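Long-range contacts in FAD dependent oxidoreductase domain-containing protein (Deinococcus radiodurans R1, PDB 3C4N), which probably works as an FAD-dependent oxidoreductase and binds ADP in its nucleotide site: residues A93-Q98 and D380-A385; K114-E119 and G172-L177; G134-L139 and A160-R165; G251-Q256 and H293-G298; R255-L260 and P346-A351. All coordinates share one frame; numbering follows the deposited sequence.

From the N terminus, contact 1 opens first at 93-98 and closes last at 380-385, so the other four lie within its span; it joins the start of helix 96-107 to the C-terminal helix. Contact 2 opens at 114-119 and closes at 172-177, enclosing contact 3, a short strand pair at one edge of the mixed sheet that also holds strand 251-260. Contacts 4 and 5 come after contact 2 has closed; both start from strand 251-260, share R255 and Q256, and overlap in span, contact 4 closing in loop 293-298 and contact 5 at strand 347-352. Contacts 1 and 2 touch through L384 and L174; contacts 4 and 5 touch where A253 meets L350.

Contact 1. Residues A93-Q98 and D380-A385; sequences AGQEAQ and DTLGLA
A385 sets its methyl group against the backbone and side-chain base of Q98, a small example of how two helices can lie close when alanine is at the meeting point. The helices are 96-107, whose N-cap residue is Q95, and the C-terminal helix 379-398, packed together near the Rossmann-type nucleotide-binding part of the protein; the side chain of A385 is about 8 Å from that of M47, which binds ADP.

The van der Waals contacts come in two groups. In the first, A385 CB lies 3.6 Å from Q98 CB and 4.0 Å from Q98 CG, touching only the part of the glutamine nearest the main chain. In the second, L382 sends one branch to the other helix: its CD2 is 4.1 Å from Q98 CB and 3.9 Å from Q95 O. The first torsion of L382 (chi1 -49°) puts CG beside the backbone N, and A99, P92, P360 and P361 also pack against this side chain.

The polar element is supplied by a residue one turn further along helix 96-107. Helix 379-398 is kinked here, and A385 N lacks the usual bond to the preceding turn; the hydroxyl of T102 bonds to it and also to Q98 O, bridging the two helices. At the far end of the segment, D380 OD1 forms a salt bridge with R46. The tightest direct approach remains that of the methyl group to the main chain, A385 CB standing 3.4 Å from Q98 O.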
# COMPACT_ATOMS: atom_id res chain seq x y z
N ALA A 93 -4.26 -4.45 36.85
CA ALA A 93 -4.32 -3.34 37.79
C ALA A 93 -3.35 -2.23 37.40
O ALA A 93 -2.16 -2.48 37.21
CB ALA A 93 -4.00 -3.83 39.19
N GLY A 94 -3.86 -1.01 37.27
CA GLY A 94 -3.01 0.11 36.91
C GLY A 94 -3.08 0.48 35.45
O GLY A 94 -2.55 1.50 35.03
N GLN A 95 -3.74 -0.36 34.65
CA GLN A 95 -3.84 -0.08 33.23
C GLN A 95 -5.21 0.48 32.79
O GLN A 95 -5.53 0.46 31.60
CB GLN A 95 -3.51 -1.36 32.45
CG GLN A 95 -2.12 -1.93 32.76
CD GLN A 95 -1.02 -1.22 31.99
OE1 GLN A 95 -1.03 -1.18 30.75
NE2 GLN A 95 -0.07 -0.65 32.71
N GLU A 96 -6.00 0.99 33.74
CA GLU A 96 -7.32 1.55 33.44
C GLU A 96 -7.26 2.71 32.43
O GLU A 96 -8.16 2.86 31.61
CB GLU A 96 -8.00 2.08 34.71
CG GLU A 96 -8.46 1.08 35.78
CD GLU A 96 -7.32 0.45 36.58
OE1 GLU A 96 -6.23 1.05 36.68
OE2 GLU A 96 -7.52 -0.65 37.14
N ALA A 97 -6.22 3.53 32.49
CA ALA A 97 -6.14 4.66 31.56
C ALA A 97 -5.95 4.16 30.11
O ALA A 97 -6.62 4.63 29.19
CB ALA A 97 -4.98 5.59 31.95
N GLN A 98 -5.03 3.22 29.94
CA GLN A 98 -4.76 2.65 28.62
C GLN A 98 -5.99 1.94 28.05
O GLN A 98 -6.30 2.07 26.86
CB GLN A 98 -3.59 1.66 28.71
CG GLN A 98 -2.24 2.30 29.04
CD GLN A 98 -2.04 2.62 30.52
OE1 GLN A 98 -2.98 2.62 31.31
NE2 GLN A 98 -0.80 2.92 30.89
N ASP A 380 -6.48 -6.63 22.43
CA ASP A 380 -7.80 -6.14 22.09
C ASP A 380 -8.27 -5.06 23.09
O ASP A 380 -9.03 -4.16 22.72
CB ASP A 380 -8.81 -7.30 22.01
CG ASP A 380 -8.48 -8.30 20.88
OD1 ASP A 380 -8.15 -7.86 19.75
OD2 ASP A 380 -8.55 -9.53 21.14
N THR A 381 -7.81 -5.12 24.33
CA THR A 381 -8.22 -4.12 25.32
C THR A 381 -7.21 -2.99 25.53
O THR A 381 -7.59 -1.89 25.91
CB THR A 381 -8.48 -4.78 26.70
OG1 THR A 381 -9.49 -5.79 26.56
CG2 THR A 381 -8.95 -3.73 27.71
N LEU A 382 -5.94 -3.27 25.25
CA LEU A 382 -4.87 -2.30 25.48
C LEU A 382 -3.93 -2.01 24.31
O LEU A 382 -3.00 -1.22 24.46
CB LEU A 382 -4.03 -2.81 26.66
CG LEU A 382 -4.78 -3.25 27.92
CD1 LEU A 382 -3.86 -4.06 28.83
CD2 LEU A 382 -5.31 -2.04 28.65
N GLY A 383 -4.16 -2.62 23.15
CA GLY A 383 -3.27 -2.44 22.00
C GLY A 383 -3.01 -1.03 21.47
O GLY A 383 -1.86 -0.61 21.38
N LEU A 384 -4.06 -0.30 21.10
CA LEU A 384 -3.90 1.05 20.58
C LEU A 384 -3.11 1.94 21.54
O LEU A 384 -2.16 2.60 21.13
CB LEU A 384 -5.27 1.69 20.29
CG LEU A 384 -6.07 1.09 19.13
CD1 LEU A 384 -7.50 1.68 19.06
CD2 LEU A 384 -5.31 1.39 17.85
N ALA A 385 -3.50 1.92 22.81
CA ALA A 385 -2.85 2.74 23.83
C ALA A 385 -1.34 2.60 23.82
O ALA A 385 -0.62 3.61 23.89
CB ALA A 385 -3.39 2.38 25.21

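Contact 2. Residues K114-E119 and G172-L177; sequences KTLEVE and GSLALL
L116 lays its isobutyl group over one side of helix 171-183, meeting S173, L174 and, a turn later, L177. Each part of the leucine meets a different neighbour. Its branch point CG is 4.0 Å from L177 CD2, its CD1 is 4.1 Å from L174 CD1, and its other methyl, CD2, reaches S173 CB at 4.2 Å. The L116 side chain crosses those of L174 and L177 at a slant.

The segment 114-119 runs into strand 118-127, part of a mixed sheet, whereas helix 171-183 leads into strand 188-190, which lies parallel to 64-67 in the nucleotide-binding sheet, an arrangement in keeping with the Rossmann-type fold. L174 also packs on Y169 and on L106 of helix 96-107, and its side chain is about 9 Å from the bound ADP.

At the start of the segment, two residues before L116, the lysine takes part by its aliphatic root alone. K114 CB is 3.6 Å from L177 CD1 and CG is 3.7 Å from the same methyl, after which the chain turns and its end leads away from the helix. In L177 the first torsion (chi1 166°) puts CG anti to the backbone N. Its two methyls go to different partners, CD1 to the lysine and CD2 to L116. Beyond the chain, K114 packs on G184 of the second subunit.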
# COMPACT_ATOMS: atom_id res chain seq x y z
N LYS A 114 -13.76 7.75 9.69
CA LYS A 114 -13.98 6.52 8.95
C LYS A 114 -14.93 5.57 9.68
O LYS A 114 -15.33 5.82 10.82
CB LYS A 114 -12.65 5.81 8.68
CG LYS A 114 -11.75 6.51 7.66
CD LYS A 114 -12.40 6.55 6.28
CE LYS A 114 -11.46 7.07 5.19
NZ LYS A 114 -11.26 8.53 5.19
N THR A 115 -15.28 4.48 9.00
CA THR A 115 -16.18 3.48 9.55
C THR A 115 -15.43 2.30 10.16
O THR A 115 -14.57 1.68 9.51
CB THR A 115 -17.15 2.96 8.46
OG1 THR A 115 -17.94 1.88 8.98
CG2 THR A 115 -16.37 2.48 7.25
N LEU A 116 -15.77 1.99 11.41
CA LEU A 116 -15.17 0.87 12.12
C LEU A 116 -16.29 0.15 12.87
O LEU A 116 -16.75 0.63 13.89
CB LEU A 116 -14.12 1.37 13.11
CG LEU A 116 -12.93 0.43 13.33
CD1 LEU A 116 -12.50 0.51 14.79
CD2 LEU A 116 -13.30 -0.99 12.98
N GLU A 117 -16.72 -0.99 12.33
CA GLU A 117 -17.78 -1.80 12.91
C GLU A 117 -17.46 -2.22 14.34
O GLU A 117 -16.54 -3.00 14.56
CB GLU A 117 -18.01 -3.08 12.09
CG GLU A 117 -18.45 -2.87 10.65
CD GLU A 117 -19.89 -2.44 10.53
OE1 GLU A 117 -20.33 -2.18 9.39
OE2 GLU A 117 -20.58 -2.36 11.57
N VAL A 118 -18.23 -1.72 15.30
CA VAL A 118 -18.02 -2.06 16.71
C VAL A 118 -19.37 -2.19 17.40
O VAL A 118 -20.12 -1.21 17.51
CB VAL A 118 -17.20 -0.98 17.46
CG1 VAL A 118 -16.98 -1.40 18.89
CG2 VAL A 118 -15.88 -0.73 16.76
N GLU A 119 -19.70 -3.39 17.86
CA GLU A 119 -20.97 -3.60 18.53
C GLU A 119 -20.82 -3.77 20.04
O GLU A 119 -19.75 -4.15 20.53
CB GLU A 119 -21.73 -4.79 17.92
CG GLU A 119 -20.96 -6.11 17.84
CD GLU A 119 -20.32 -6.37 16.47
OE1 GLU A 119 -19.67 -7.43 16.31
OE2 GLU A 119 -20.46 -5.54 15.54
N GLY A 172 -8.57 -7.03 12.30
CA GLY A 172 -8.13 -6.92 10.92
C GLY A 172 -8.59 -5.61 10.33
O GLY A 172 -7.82 -4.90 9.69
N SER A 173 -9.86 -5.28 10.54
CA SER A 173 -10.40 -4.02 10.04
C SER A 173 -9.73 -2.83 10.71
O SER A 173 -9.49 -1.81 10.07
CB SER A 173 -11.91 -3.95 10.29
OG SER A 173 -12.60 -4.86 9.46
N LEU A 174 -9.43 -2.96 12.00
CA LEU A 174 -8.79 -1.89 12.76
C LEU A 174 -7.43 -1.61 12.15
O LEU A 174 -7.11 -0.46 11.82
CB LEU A 174 -8.61 -2.29 14.23
CG LEU A 174 -7.83 -1.32 15.11
CD1 LEU A 174 -8.41 0.08 14.93
CD2 LEU A 174 -7.90 -1.72 16.60
N ALA A 175 -6.64 -2.66 11.98
CA ALA A 175 -5.31 -2.56 11.41
C ALA A 175 -5.32 -1.96 10.00
O ALA A 175 -4.58 -1.01 9.73
CB ALA A 175 -4.65 -3.94 11.40
N LEU A 176 -6.14 -2.51 9.11
CA LEU A 176 -6.25 -2.02 7.74
C LEU A 176 -6.57 -0.52 7.74
O LEU A 176 -5.93 0.27 7.04
CB LEU A 176 -7.35 -2.76 6.97
CG LEU A 176 -7.46 -2.34 5.50
CD1 LEU A 176 -6.15 -2.66 4.80
CD2 LEU A 176 -8.63 -3.06 4.80
N LEU A 177 -7.57 -0.15 8.53
CA LEU A 177 -7.98 1.24 8.65
C LEU A 177 -6.80 2.11 9.05
O LEU A 177 -6.57 3.17 8.48
CB LEU A 177 -9.07 1.39 9.71
CG LEU A 177 -9.36 2.81 10.18
CD1 LEU A 177 -9.81 3.68 9.01
CD2 LEU A 177 -10.43 2.76 11.23

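Contact 3. Residues G134-L139 and A160-R165; sequences GLTPTL and ARVDPR
T136 and A160 form an antiparallel hydrogen-bonded pair, T136 N to A160 O at 2.8 Å and A160 N to T136 O at 2.8 Å, both bonds somewhat bent (136° and 134° at the hydrogen). On the face carrying these two residues, T136 CB lies 3.8 Å from V162 CG2, and OG1 is equally near that methyl. The first torsion of V162 (chi1 -175°) sets CG1 anti to the backbone N and CG2, the methyl that meets T136, anti to the carbonyl carbon. The CB of L135, one residue before T136, is 3.4 Å from A160 O.

The motif is a short strand, 136-137, added to the edge of a mixed sheet: it pairs with 159-163, which in turn pairs with 118-127. At P137 the chain passes directly into helix 138-141, and T138 OG1 hydrogen-bonds to P158 O, with L157 O a second partner. A160 and T138 both pack on L126, which lies on strand 118-127.

L135 also covers part of R161, its CD2 lying obliquely 3.9 Å from R161 NE, a nitrogen that is buried here without a polar partner.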
# COMPACT_ATOMS: atom_id res chain seq x y z
N GLY A 134 -19.81 -9.13 43.28
CA GLY A 134 -21.09 -8.96 42.61
C GLY A 134 -21.24 -9.79 41.35
O GLY A 134 -20.92 -9.33 40.25
N LEU A 135 -21.72 -11.02 41.50
CA LEU A 135 -21.91 -11.93 40.38
C LEU A 135 -23.35 -11.86 39.87
O LEU A 135 -24.14 -11.04 40.33
CB LEU A 135 -21.61 -13.36 40.81
CG LEU A 135 -20.22 -13.58 41.42
CD1 LEU A 135 -20.14 -14.95 42.07
CD2 LEU A 135 -19.17 -13.42 40.33
N THR A 136 -23.68 -12.73 38.93
CA THR A 136 -25.02 -12.75 38.37
C THR A 136 -25.38 -14.17 37.95
O THR A 136 -24.58 -14.87 37.31
CB THR A 136 -25.11 -11.81 37.13
OG1 THR A 136 -24.69 -10.49 37.51
CG2 THR A 136 -26.53 -11.75 36.60
N PRO A 137 -26.58 -14.63 38.34
CA PRO A 137 -27.02 -15.98 37.99
C PRO A 137 -27.14 -16.13 36.48
O PRO A 137 -27.89 -15.40 35.83
CB PRO A 137 -28.37 -16.09 38.70
CG PRO A 137 -28.88 -14.68 38.65
CD PRO A 137 -27.64 -13.90 39.05
N THR A 138 -26.39 -17.08 35.93
CA THR A 138 -26.38 -17.35 34.50
C THR A 138 -27.79 -17.41 33.93
O THR A 138 -28.03 -16.97 32.81
CB THR A 138 -25.69 -18.69 34.21
OG1 THR A 138 -24.52 -18.81 35.04
CG2 THR A 138 -25.27 -18.77 32.76
N LEU A 139 -28.71 -17.97 34.71
CA LEU A 139 -30.10 -18.09 34.28
C LEU A 139 -30.70 -16.75 33.88
O LEU A 139 -31.45 -16.65 32.91
CB LEU A 139 -30.93 -18.73 35.40
CG LEU A 139 -31.11 -20.25 35.37
CD1 LEU A 139 -29.79 -20.95 35.10
CD2 LEU A 139 -31.71 -20.70 36.69
N ALA A 160 -22.05 -16.03 37.08
CA ALA A 160 -21.08 -15.42 36.18
C ALA A 160 -20.76 -13.98 36.57
O ALA A 160 -21.47 -13.35 37.37
CB ALA A 160 -21.61 -15.46 34.75
N ARG A 161 -19.68 -13.46 36.00
CA ARG A 161 -19.25 -12.09 36.24
C ARG A 161 -19.54 -11.37 34.91
O ARG A 161 -18.81 -11.56 33.93
CB ARG A 161 -17.76 -12.05 36.57
CG ARG A 161 -17.12 -10.66 36.63
CD ARG A 161 -16.89 -10.18 38.06
NE ARG A 161 -16.30 -11.22 38.89
CZ ARG A 161 -15.17 -11.86 38.62
NH1 ARG A 161 -14.48 -11.57 37.53
NH2 ARG A 161 -14.74 -12.82 39.43
N VAL A 162 -20.61 -10.59 34.88
CA VAL A 162 -20.99 -9.87 33.67
C VAL A 162 -20.26 -8.55 33.46
O VAL A 162 -20.00 -7.82 34.42
CB VAL A 162 -22.50 -9.53 33.67
CG1 VAL A 162 -22.88 -8.88 32.35
CG2 VAL A 162 -23.32 -10.78 33.93
N ASP A 163 -19.93 -8.24 32.21
CA ASP A 163 -19.28 -6.97 31.88
C ASP A 163 -20.14 -6.32 30.81
O ASP A 163 -20.04 -6.65 29.63
CB ASP A 163 -17.85 -7.18 31.36
CG ASP A 163 -17.28 -5.93 30.70
OD1 ASP A 163 -17.93 -4.87 30.74
OD2 ASP A 163 -16.17 -6.02 30.12
N PRO A 164 -21.01 -5.38 31.22
CA PRO A 164 -21.90 -4.69 30.29
C PRO A 164 -21.20 -3.77 29.29
O PRO A 164 -21.80 -3.36 28.30
CB PRO A 164 -22.84 -3.92 31.22
CG PRO A 164 -22.83 -4.73 32.48
CD PRO A 164 -21.36 -5.05 32.61
N ARG A 165 -19.93 -3.44 29.54
CA ARG A 165 -19.21 -2.55 28.63
C ARG A 165 -18.31 -3.27 27.62
O ARG A 165 -17.53 -2.63 26.93
CB ARG A 165 -18.37 -1.55 29.44
CG ARG A 165 -19.15 -0.78 30.50
CD ARG A 165 -18.24 0.21 31.21
NE ARG A 165 -17.73 1.21 30.26
CZ ARG A 165 -16.49 1.69 30.29
NH1 ARG A 165 -15.64 1.26 31.20
NH2 ARG A 165 -16.11 2.60 29.41

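Contact 4. Residues G251-Q256 and H293-G298; sequences GRAYRQ and HRDPHG
D295 reaches back along its side chain to the strand 251-256 and takes a backbone N-H there. Its main chain is already tied to the strand, D295 N donating to R252 O at 2.9 Å. From this point CB lies 3.7 Å from the same R252 O, and with CG anti to the carbonyl carbon (chi1 -71°) the carboxylate is carried toward the next residues of the strand. CG comes within 4.2 Å of A253 CA. At the tip, OD2 accepts from Y254 N at 2.6 Å, the N-H...O angle 175° and the donor nearly in line with the C-O bond; it also lies 3.3 Å from A253 CA. The other oxygen, OD1, forms a salt bridge with R314, so the carboxylate is gripped on both oxygens and its rotation is fixed. An alanine here would probably leave Y254 N without its acceptor and the guanidinium of R314 without its carboxylate.

Around this, the loop is linked to the strand more loosely. A253 CB is 4.1 Å from H293 O. A water accepts from R252 NH1 and donates to H297 O at 3.1 Å, joining the arginine to a carbonyl further along the loop, while the guanidinium also makes a cation-pi contact with W349. Within the loop, H293 ND1 donates to R294 O at 3.0 Å.

The arrangement is that of a loop covering one edge of a beta-strand whose other edge is paired with strand 347-352: at Y254, short of where strand 284-288 pairs, an aspartate oxygen takes the N-H that a strand's carbonyl would otherwise accept.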
# COMPACT_ATOMS: atom_id res chain seq x y z
N GLY A 251 8.53 -14.03 25.22
CA GLY A 251 8.28 -15.34 24.68
C GLY A 251 7.18 -15.32 23.64
O GLY A 251 6.64 -14.27 23.30
N ARG A 252 6.85 -16.51 23.14
CA ARG A 252 5.83 -16.63 22.12
C ARG A 252 4.98 -17.86 22.34
O ARG A 252 5.46 -18.88 22.83
CB ARG A 252 6.49 -16.66 20.74
CG ARG A 252 7.66 -17.65 20.62
CD ARG A 252 8.58 -17.30 19.45
NE ARG A 252 8.07 -17.68 18.14
CZ ARG A 252 8.10 -18.92 17.65
NH1 ARG A 252 8.62 -19.91 18.37
NH2 ARG A 252 7.63 -19.17 16.44
N ALA A 253 3.70 -17.77 21.98
CA ALA A 253 2.81 -18.90 22.13
C ALA A 253 1.97 -19.07 20.86
O ALA A 253 1.55 -18.09 20.25
CB ALA A 253 1.91 -18.72 23.34
N TYR A 254 1.77 -20.31 20.46
CA TYR A 254 0.96 -20.58 19.29
C TYR A 254 -0.43 -20.92 19.77
O TYR A 254 -0.64 -21.86 20.54
CB TYR A 254 1.48 -21.76 18.49
CG TYR A 254 0.70 -22.01 17.22
CD1 TYR A 254 0.71 -21.09 16.18
CD2 TYR A 254 -0.01 -23.19 17.05
CE1 TYR A 254 0.04 -21.35 14.98
CE2 TYR A 254 -0.67 -23.46 15.86
CZ TYR A 254 -0.64 -22.54 14.83
OH TYR A 254 -1.23 -22.85 13.63
N ARG A 255 -1.39 -20.14 19.28
CA ARG A 255 -2.77 -20.32 19.66
C ARG A 255 -3.62 -20.55 18.43
O ARG A 255 -3.49 -19.86 17.43
CB ARG A 255 -3.25 -19.08 20.40
CG ARG A 255 -4.70 -19.10 20.80
CD ARG A 255 -5.11 -17.71 21.23
NE ARG A 255 -5.40 -17.63 22.65
CZ ARG A 255 -5.52 -16.50 23.32
NH1 ARG A 255 -5.37 -15.34 22.70
NH2 ARG A 255 -5.82 -16.52 24.61
N GLN A 256 -4.50 -21.54 18.53
CA GLN A 256 -5.38 -21.90 17.44
C GLN A 256 -6.76 -21.30 17.71
O GLN A 256 -7.11 -21.03 18.86
CB GLN A 256 -5.47 -23.42 17.35
CG GLN A 256 -4.12 -24.10 17.26
CD GLN A 256 -4.22 -25.61 17.21
OE1 GLN A 256 -4.62 -26.25 18.19
NE2 GLN A 256 -3.87 -26.18 16.06
N HIS A 293 0.93 -21.45 29.05
CA HIS A 293 2.36 -21.19 29.11
C HIS A 293 2.92 -20.87 27.73
O HIS A 293 2.24 -21.03 26.72
CB HIS A 293 3.07 -22.41 29.67
CG HIS A 293 2.82 -23.66 28.88
ND1 HIS A 293 3.34 -23.85 27.62
CD2 HIS A 293 2.07 -24.76 29.16
CE1 HIS A 293 2.92 -25.01 27.15
NE2 HIS A 293 2.15 -25.58 28.06
N ARG A 294 4.18 -20.42 27.70
CA ARG A 294 4.84 -20.09 26.45
C ARG A 294 5.35 -21.36 25.76
O ARG A 294 5.63 -22.36 26.41
CB ARG A 294 6.01 -19.15 26.69
CG ARG A 294 7.14 -19.77 27.50
CD ARG A 294 8.43 -18.98 27.36
NE ARG A 294 9.49 -19.53 28.19
CZ ARG A 294 9.45 -19.60 29.52
NH1 ARG A 294 8.38 -19.14 30.17
NH2 ARG A 294 10.46 -20.12 30.19
N ASP A 295 5.45 -21.31 24.43
CA ASP A 295 5.95 -22.44 23.66
C ASP A 295 7.44 -22.27 23.44
O ASP A 295 7.91 -21.17 23.15
CB ASP A 295 5.24 -22.51 22.31
CG ASP A 295 3.79 -22.93 22.43
OD1 ASP A 295 3.52 -23.97 23.07
OD2 ASP A 295 2.91 -22.23 21.88
N PRO A 296 8.21 -23.36 23.57
CA PRO A 296 9.67 -23.35 23.39
C PRO A 296 10.11 -22.90 22.01
O PRO A 296 9.35 -22.97 21.04
CB PRO A 296 10.07 -24.79 23.68
CG PRO A 296 8.87 -25.56 23.22
CD PRO A 296 7.74 -24.74 23.80
N HIS A 297 11.36 -22.44 21.92
CA HIS A 297 11.94 -21.97 20.67
C HIS A 297 11.79 -23.01 19.56
O HIS A 297 11.29 -22.69 18.47
CB HIS A 297 13.42 -21.63 20.88
CG HIS A 297 14.11 -21.12 19.66
ND1 HIS A 297 14.39 -21.93 18.57
CD2 HIS A 297 14.59 -19.89 19.35
CE1 HIS A 297 15.02 -21.21 17.65
NE2 HIS A 297 15.15 -19.98 18.10
N GLY A 298 12.21 -24.24 19.82
CA GLY A 298 12.09 -25.28 18.82
C GLY A 298 10.81 -26.07 18.99
O GLY A 298 10.82 -27.18 19.51
O HOH W 1 8.91 -21.76 16.75

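Contact 5. Residues R255-L260 and P346-A351; sequences RQFPRL and PGAWLA
Segments 255-260 and 346-351 run antiparallel and are joined by three backbone hydrogen bonds. Two of them, R255 N to A348 O and A348 N to R255 O, both at 3.1 Å, make R255 and A348 a hydrogen-bonded pair. The next pair, Q256 with G347, is non-hydrogen-bonded, and the CA atoms of Q256 and G347 come only 4.0 Å apart. The third bond, F257 N to P346 O at 2.7 Å, continues the pairing where segment 255-260 leaves its regular strand. Strands 251-260 and 347-352 are thereby neighbours in a mixed sheet, close to the nucleotide: the side chain of L350 is about 4 Å from that of A78, which binds ADP, and about 6 Å from the ADP itself.

The carbonyl of P346 gathers several partners. Besides the N-H of F257, it has Q256 CA at 3.3 Å in a CA-H...O contact, and the ring atom F257 CD1 close by. The phenylalanine turns its edge to this strand. P346 O, G347 CA, A348 N and L350 CD1 all lie near the ring plane; chi1 (-52°) sets F257 CG beside the backbone N, and chi2 (79°) turns the ring.

On the arginine side, R255 NH1 passes L350 CD2 at 4.0 Å, while NH2 is bonded to P289 O. Q256 has its polar end held elsewhere, by G312 O and R314 N. The arginine chain also meets the phenylalanine itself: R255 CG stands 4.0 Å above the plane of the F257 ring, displaced from its centre toward the rim.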
# COMPACT_ATOMS: atom_id res chain seq x y z
N ARG A 255 -1.39 -20.14 19.28
CA ARG A 255 -2.77 -20.32 19.66
C ARG A 255 -3.62 -20.55 18.43
O ARG A 255 -3.49 -19.86 17.43
CB ARG A 255 -3.25 -19.08 20.40
CG ARG A 255 -4.70 -19.10 20.80
CD ARG A 255 -5.11 -17.71 21.23
NE ARG A 255 -5.40 -17.63 22.65
CZ ARG A 255 -5.52 -16.50 23.32
NH1 ARG A 255 -5.37 -15.34 22.70
NH2 ARG A 255 -5.82 -16.52 24.61
N GLN A 256 -4.50 -21.54 18.53
CA GLN A 256 -5.38 -21.90 17.44
C GLN A 256 -6.76 -21.30 17.71
O GLN A 256 -7.11 -21.03 18.86
CB GLN A 256 -5.47 -23.42 17.35
CG GLN A 256 -4.12 -24.10 17.26
CD GLN A 256 -4.22 -25.61 17.21
OE1 GLN A 256 -4.62 -26.25 18.19
NE2 GLN A 256 -3.87 -26.18 16.06
N PHE A 257 -7.54 -21.08 16.65
CA PHE A 257 -8.87 -20.51 16.82
C PHE A 257 -9.95 -21.33 16.12
O PHE A 257 -10.66 -20.83 15.24
CB PHE A 257 -8.90 -19.07 16.29
CG PHE A 257 -7.82 -18.19 16.86
CD1 PHE A 257 -6.52 -18.25 16.37
CD2 PHE A 257 -8.10 -17.28 17.88
CE1 PHE A 257 -5.52 -17.42 16.87
CE2 PHE A 257 -7.11 -16.44 18.39
CZ PHE A 257 -5.82 -16.51 17.88
N PRO A 258 -10.09 -22.61 16.50
CA PRO A 258 -11.11 -23.45 15.86
C PRO A 258 -12.51 -22.84 15.97
O PRO A 258 -12.84 -22.17 16.95
CB PRO A 258 -10.98 -24.78 16.60
CG PRO A 258 -10.43 -24.40 17.93
CD PRO A 258 -9.42 -23.33 17.60
N ARG A 259 -13.33 -23.07 14.94
CA ARG A 259 -14.68 -22.54 14.90
C ARG A 259 -15.76 -23.49 15.41
O ARG A 259 -15.70 -24.70 15.18
CB ARG A 259 -15.04 -22.10 13.48
CG ARG A 259 -16.47 -21.63 13.39
CD ARG A 259 -16.72 -20.71 12.23
NE ARG A 259 -18.12 -20.70 11.94
CZ ARG A 259 -19.05 -19.76 11.92
NH1 ARG A 259 -18.88 -18.46 12.18
NH2 ARG A 259 -20.25 -20.21 11.62
N LEU A 260 -16.75 -22.93 16.10
CA LEU A 260 -17.86 -23.69 16.64
C LEU A 260 -19.14 -23.30 15.91
O LEU A 260 -19.71 -22.24 16.16
CB LEU A 260 -18.03 -23.41 18.13
CG LEU A 260 -19.11 -24.23 18.83
CD1 LEU A 260 -18.62 -25.66 19.05
CD2 LEU A 260 -19.45 -23.59 20.16
N PRO A 346 -7.15 -22.82 11.87
CA PRO A 346 -6.68 -21.43 11.93
C PRO A 346 -5.79 -21.22 13.16
O PRO A 346 -6.22 -21.47 14.29
CB PRO A 346 -7.98 -20.63 12.01
CG PRO A 346 -8.94 -21.48 11.27
CD PRO A 346 -8.62 -22.86 11.77
N GLY A 347 -4.56 -20.75 12.94
CA GLY A 347 -3.64 -20.54 14.05
C GLY A 347 -2.65 -19.42 13.79
O GLY A 347 -2.44 -19.05 12.64
N ALA A 348 -2.05 -18.89 14.85
CA ALA A 348 -1.09 -17.80 14.72
C ALA A 348 -0.19 -17.71 15.94
O ALA A 348 -0.52 -18.22 17.01
CB ALA A 348 -1.82 -16.47 14.55
N TRP A 349 0.96 -17.06 15.77
CA TRP A 349 1.88 -16.90 16.89
C TRP A 349 1.68 -15.54 17.55
O TRP A 349 1.69 -14.51 16.87
CB TRP A 349 3.34 -17.04 16.43
CG TRP A 349 3.75 -18.43 16.09
CD1 TRP A 349 3.70 -19.04 14.87
CD2 TRP A 349 4.30 -19.40 17.00
NE1 TRP A 349 4.19 -20.32 14.95
CE2 TRP A 349 4.56 -20.56 16.25
CE3 TRP A 349 4.59 -19.39 18.36
CZ2 TRP A 349 5.12 -21.72 16.83
CZ3 TRP A 349 5.14 -20.54 18.94
CH2 TRP A 349 5.40 -21.68 18.17
N LEU A 350 1.48 -15.54 18.86
CA LEU A 350 1.30 -14.29 19.59
C LEU A 350 2.47 -14.09 20.53
O LEU A 350 2.97 -15.04 21.14
CB LEU A 350 0.01 -14.29 20.41
CG LEU A 350 -1.31 -14.04 19.66
CD1 LEU A 350 -1.71 -15.31 18.90
CD2 LEU A 350 -2.40 -13.67 20.66
N ALA A 351 2.93 -12.84 20.62
CA ALA A 351 4.03 -12.53 21.50
C ALA A 351 3.51 -12.56 22.92
O ALA A 351 2.34 -12.28 23.18
CB ALA A 351 4.61 -11.15 21.19